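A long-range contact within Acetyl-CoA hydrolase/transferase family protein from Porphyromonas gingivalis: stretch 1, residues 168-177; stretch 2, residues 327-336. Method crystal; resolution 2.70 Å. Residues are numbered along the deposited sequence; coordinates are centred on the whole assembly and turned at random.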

# COMPACT_ATOMS: atom_id res chain seq x y z
N MSE A 168 -7.47 -33.81 -4.31
CA MSE A 168 -8.33 -33.43 -3.20
C MSE A 168 -7.49 -33.24 -1.93
O MSE A 168 -6.89 -34.19 -1.43
N GLY A 169 -7.47 -32.01 -1.41
CA GLY A 169 -6.70 -31.75 -0.21
C GLY A 169 -5.60 -30.73 -0.43
O GLY A 169 -5.05 -30.18 0.53
N MSE A 170 -5.25 -30.48 -1.69
CA MSE A 170 -4.21 -29.52 -1.99
C MSE A 170 -4.70 -28.08 -2.05
O MSE A 170 -3.90 -27.15 -2.18
N HIS A 171 -6.01 -27.89 -1.97
CA HIS A 171 -6.58 -26.55 -1.99
C HIS A 171 -7.17 -26.26 -0.62
O HIS A 171 -7.54 -27.17 0.13
N ASP A 172 -7.26 -24.97 -0.30
CA ASP A 172 -7.85 -24.51 0.95
C ASP A 172 -8.75 -23.37 0.47
O ASP A 172 -8.31 -22.24 0.28
N LEU A 173 -10.01 -23.71 0.23
CA LEU A 173 -10.99 -22.76 -0.30
C LEU A 173 -11.96 -22.19 0.71
O LEU A 173 -12.49 -22.91 1.55
N CYS A 174 -12.20 -20.89 0.62
CA CYS A 174 -13.14 -20.21 1.48
C CYS A 174 -13.15 -18.71 1.24
O CYS A 174 -12.38 -18.18 0.44
N GLU A 175 -14.07 -18.05 1.94
CA GLU A 175 -14.23 -16.61 1.88
C GLU A 175 -14.57 -16.19 3.29
O GLU A 175 -15.19 -16.94 4.03
N PRO A 176 -14.17 -14.97 3.68
CA PRO A 176 -14.48 -14.51 5.04
C PRO A 176 -15.79 -13.73 5.04
O PRO A 176 -16.30 -13.36 3.99
N LEU A 177 -16.34 -13.50 6.22
CA LEU A 177 -17.56 -12.71 6.32
C LEU A 177 -17.10 -11.31 5.91
O LEU A 177 -15.91 -11.02 5.89
N LYS A 327 2.79 -30.89 1.11
CA LYS A 327 3.79 -29.84 1.04
C LYS A 327 3.38 -28.66 0.19
O LYS A 327 4.04 -27.62 0.19
N ILE A 328 2.28 -28.82 -0.54
CA ILE A 328 1.77 -27.76 -1.40
C ILE A 328 0.36 -27.45 -1.00
O ILE A 328 -0.42 -28.35 -0.75
N LEU A 329 0.03 -26.16 -0.93
CA LEU A 329 -1.32 -25.75 -0.57
C LEU A 329 -1.69 -24.56 -1.44
O LEU A 329 -0.97 -23.56 -1.46
N LEU A 330 -2.80 -24.67 -2.18
CA LEU A 330 -3.24 -23.59 -3.04
C LEU A 330 -4.44 -22.86 -2.43
O LEU A 330 -5.41 -23.49 -2.00
N ARG A 331 -4.36 -21.53 -2.41
CA ARG A 331 -5.40 -20.69 -1.83
C ARG A 331 -5.93 -19.65 -2.82
O ARG A 331 -5.30 -19.39 -3.86
N PRO A 332 -7.09 -19.05 -2.52
CA PRO A 332 -7.64 -18.03 -3.42
C PRO A 332 -6.70 -16.85 -3.22
O PRO A 332 -6.12 -16.73 -2.16
N GLN A 333 -6.55 -16.00 -4.23
CA GLN A 333 -5.64 -14.86 -4.12
C GLN A 333 -6.06 -13.91 -2.99
O GLN A 333 -5.27 -13.08 -2.52
N GLU A 334 -7.30 -14.05 -2.55
CA GLU A 334 -7.78 -13.22 -1.45
C GLU A 334 -6.98 -13.56 -0.21
O GLU A 334 -6.79 -12.73 0.66
N TYR A 335 -6.52 -14.80 -0.14
CA TYR A 335 -5.72 -15.27 0.99
C TYR A 335 -4.23 -15.36 0.71
O TYR A 335 -3.43 -14.94 1.52
N SER A 336 -3.86 -15.89 -0.45
CA SER A 336 -2.45 -16.00 -0.81
C SER A 336 -1.73 -14.64 -0.84
O SER A 336 -0.53 -14.55 -0.58

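This is a mixed contact in which a single beta bridge aligns two distant segments and side chains on both sides of it, aliphatic, charged and aromatic, carry the packing onward to the start of a helix. The bridge pairs H171 with L330: L330 N donates to M170 O at 2.7 Å, and D172 N donates to L330 O at 2.9 Å. Both hydrogen bonds use main-chain atoms, so the bridge itself does not depend on side-chain identity.

M170, a selenomethionine, leaves its backbone sideways with chi1 m and chi2 t. Its long, flexible, unbranched chain suits a buried apolar niche, and its terminal CE lies 4.1 Å from CG2 of I328, which is itself m, t. H171 (chi1 m) points away overall, yet its ring still brushes the strand, with CD2 4.2 Å from CB of L330; its NE2 is hydrogen-bonded elsewhere in the structure. L329, rotamer t, p, starts sideways but brings its end nearer, placing CD1 4.0 Å from CB of D172 and 4.1 Å from O of G169.

D172 points toward the second stretch with chi1 t, and its carboxylate meets R331 in a salt bridge, OD2 to NH2 at 3.3 Å. R331 starts sideways, and arginine suits the place because its long chain, m, t, t through chi3, carries a positive guanidinium to the acid. Both groups also have hydrogen-bonding partners elsewhere in the structure, so these buried charges do not depend on each other alone.

Beyond the bridge, P332 occupies the N-cap position of the helix. The CA-to-CB bonds of P332, Y335 and E334 all point toward stretch 1. In the compact ring of P332, CD lies 3.4 Å from O of D172, and CG is 4.1 Å from CD1 of L173, a leucine (m, m) whose CA-to-CB bond points away but whose end returns to make this apolar contact.

Y335 has chi1 m and a broad ring. C174, chi1 p, sets SG 4.4 Å from the centroid of that ring, an oblique sulfur-aromatic contact suited to a small, polarizable side chain. The CA-to-CB bond of P176 points toward stretch 2, its CD 3.1 Å from OH of Y335 and 3.6 Å from OE2 of E334. The proline nitrogen has no hydrogen to share, so the 3.2 Å between P176 N and Y335 OH is close packing rather than a hydrogen bond. E334 is t, t, and both its carboxylate oxygens find hydrogen bonds elsewhere.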

# COMPACT_ATOMS: atom_id res chain seq x y z
CB MSE A 168 -9.37 -34.53 -2.97
CG MSE A 168 -10.22 -34.37 -1.72
SE MSE A 168 -11.72 -33.17 -1.92
CE MSE A 168 -13.05 -34.45 -2.54
CB MSE A 170 -3.52 -29.90 -3.30
CG MSE A 170 -2.63 -31.13 -3.14
SE MSE A 170 -1.46 -31.50 -4.62
CE MSE A 170 -1.45 -29.66 -5.42
CB HIS A 171 -7.69 -26.42 -3.04
CG HIS A 171 -7.39 -27.09 -4.35
ND1 HIS A 171 -7.67 -28.42 -4.58
CD2 HIS A 171 -6.85 -26.62 -5.49
CE1 HIS A 171 -7.30 -28.74 -5.80
NE2 HIS A 171 -6.80 -27.66 -6.38
CB ASP A 172 -6.76 -24.01 1.91
CG ASP A 172 -7.27 -23.84 3.33
OD1 ASP A 172 -8.23 -24.54 3.69
OD2 ASP A 172 -6.70 -23.02 4.08
CB LEU A 173 -11.80 -23.40 -1.44
CG LEU A 173 -11.13 -23.92 -2.72
CD1 LEU A 173 -10.00 -23.00 -3.16
CD2 LEU A 173 -10.60 -25.30 -2.47
CB CYS A 174 -12.86 -20.50 2.98
SG CYS A 174 -11.20 -20.07 3.61
CB GLU A 175 -15.39 -16.22 0.98
CG GLU A 175 -15.20 -16.56 -0.48
CD GLU A 175 -16.37 -16.13 -1.32
OE1 GLU A 175 -17.48 -16.68 -1.10
OE2 GLU A 175 -16.18 -15.24 -2.18
CB PRO A 176 -13.29 -13.61 5.35
CG PRO A 176 -13.07 -12.94 4.03
CD PRO A 176 -13.20 -14.08 3.03
CB LEU A 177 -18.07 -12.71 7.76
CG LEU A 177 -19.12 -13.75 8.20
CD1 LEU A 177 -19.14 -14.93 7.26
CD2 LEU A 177 -18.81 -14.19 9.64
CB LYS A 327 5.11 -30.39 0.52
CG LYS A 327 5.75 -31.42 1.42
CD LYS A 327 6.99 -32.03 0.78
CE LYS A 327 7.59 -33.10 1.69
NZ LYS A 327 6.55 -34.08 2.12
CB ILE A 328 1.77 -28.19 -2.88
CG1 ILE A 328 3.18 -28.55 -3.33
CG2 ILE A 328 1.19 -27.07 -3.74
CD1 ILE A 328 3.22 -29.25 -4.67
CB LEU A 329 -1.40 -25.36 0.90
CG LEU A 329 -2.80 -25.16 1.49
CD1 LEU A 329 -3.60 -26.46 1.42
CD2 LEU A 329 -2.66 -24.70 2.92
CB LEU A 330 -3.60 -24.14 -4.43
CG LEU A 330 -2.49 -24.90 -5.15
CD1 LEU A 330 -2.95 -25.26 -6.54
CD2 LEU A 330 -1.24 -24.06 -5.23
CB ARG A 331 -4.85 -19.95 -0.61
CG ARG A 331 -4.05 -20.78 0.38
CD ARG A 331 -3.30 -19.84 1.32
NE ARG A 331 -2.43 -20.52 2.28
CZ ARG A 331 -2.86 -21.08 3.41
NH1 ARG A 331 -2.00 -21.68 4.22
NH2 ARG A 331 -4.15 -21.03 3.73
CB PRO A 332 -9.02 -17.76 -2.83
CG PRO A 332 -9.36 -19.05 -2.12
CD PRO A 332 -8.06 -19.38 -1.46
CB GLN A 333 -5.57 -14.11 -5.46
CG GLN A 333 -6.87 -13.49 -5.92
CD GLN A 333 -6.87 -13.19 -7.40
OE1 GLN A 333 -6.80 -14.11 -8.23
NE2 GLN A 333 -6.92 -11.91 -7.76
CB GLU A 334 -9.27 -13.46 -1.21
CG GLU A 334 -9.76 -12.95 0.13
CD GLU A 334 -11.26 -12.70 0.15
OE1 GLU A 334 -12.03 -13.50 -0.43
OE2 GLU A 334 -11.67 -11.70 0.78
CB TYR A 335 -6.22 -16.62 1.47
CG TYR A 335 -7.57 -16.54 2.14
CD1 TYR A 335 -8.75 -16.56 1.40
CD2 TYR A 335 -7.66 -16.42 3.53
CE1 TYR A 335 -9.99 -16.46 2.02
CE2 TYR A 335 -8.89 -16.32 4.16
CZ TYR A 335 -10.05 -16.35 3.41
OH TYR A 335 -11.26 -16.26 4.06
CB SER A 336 -2.29 -16.71 -2.16
OG SER A 336 -2.75 -15.90 -3.24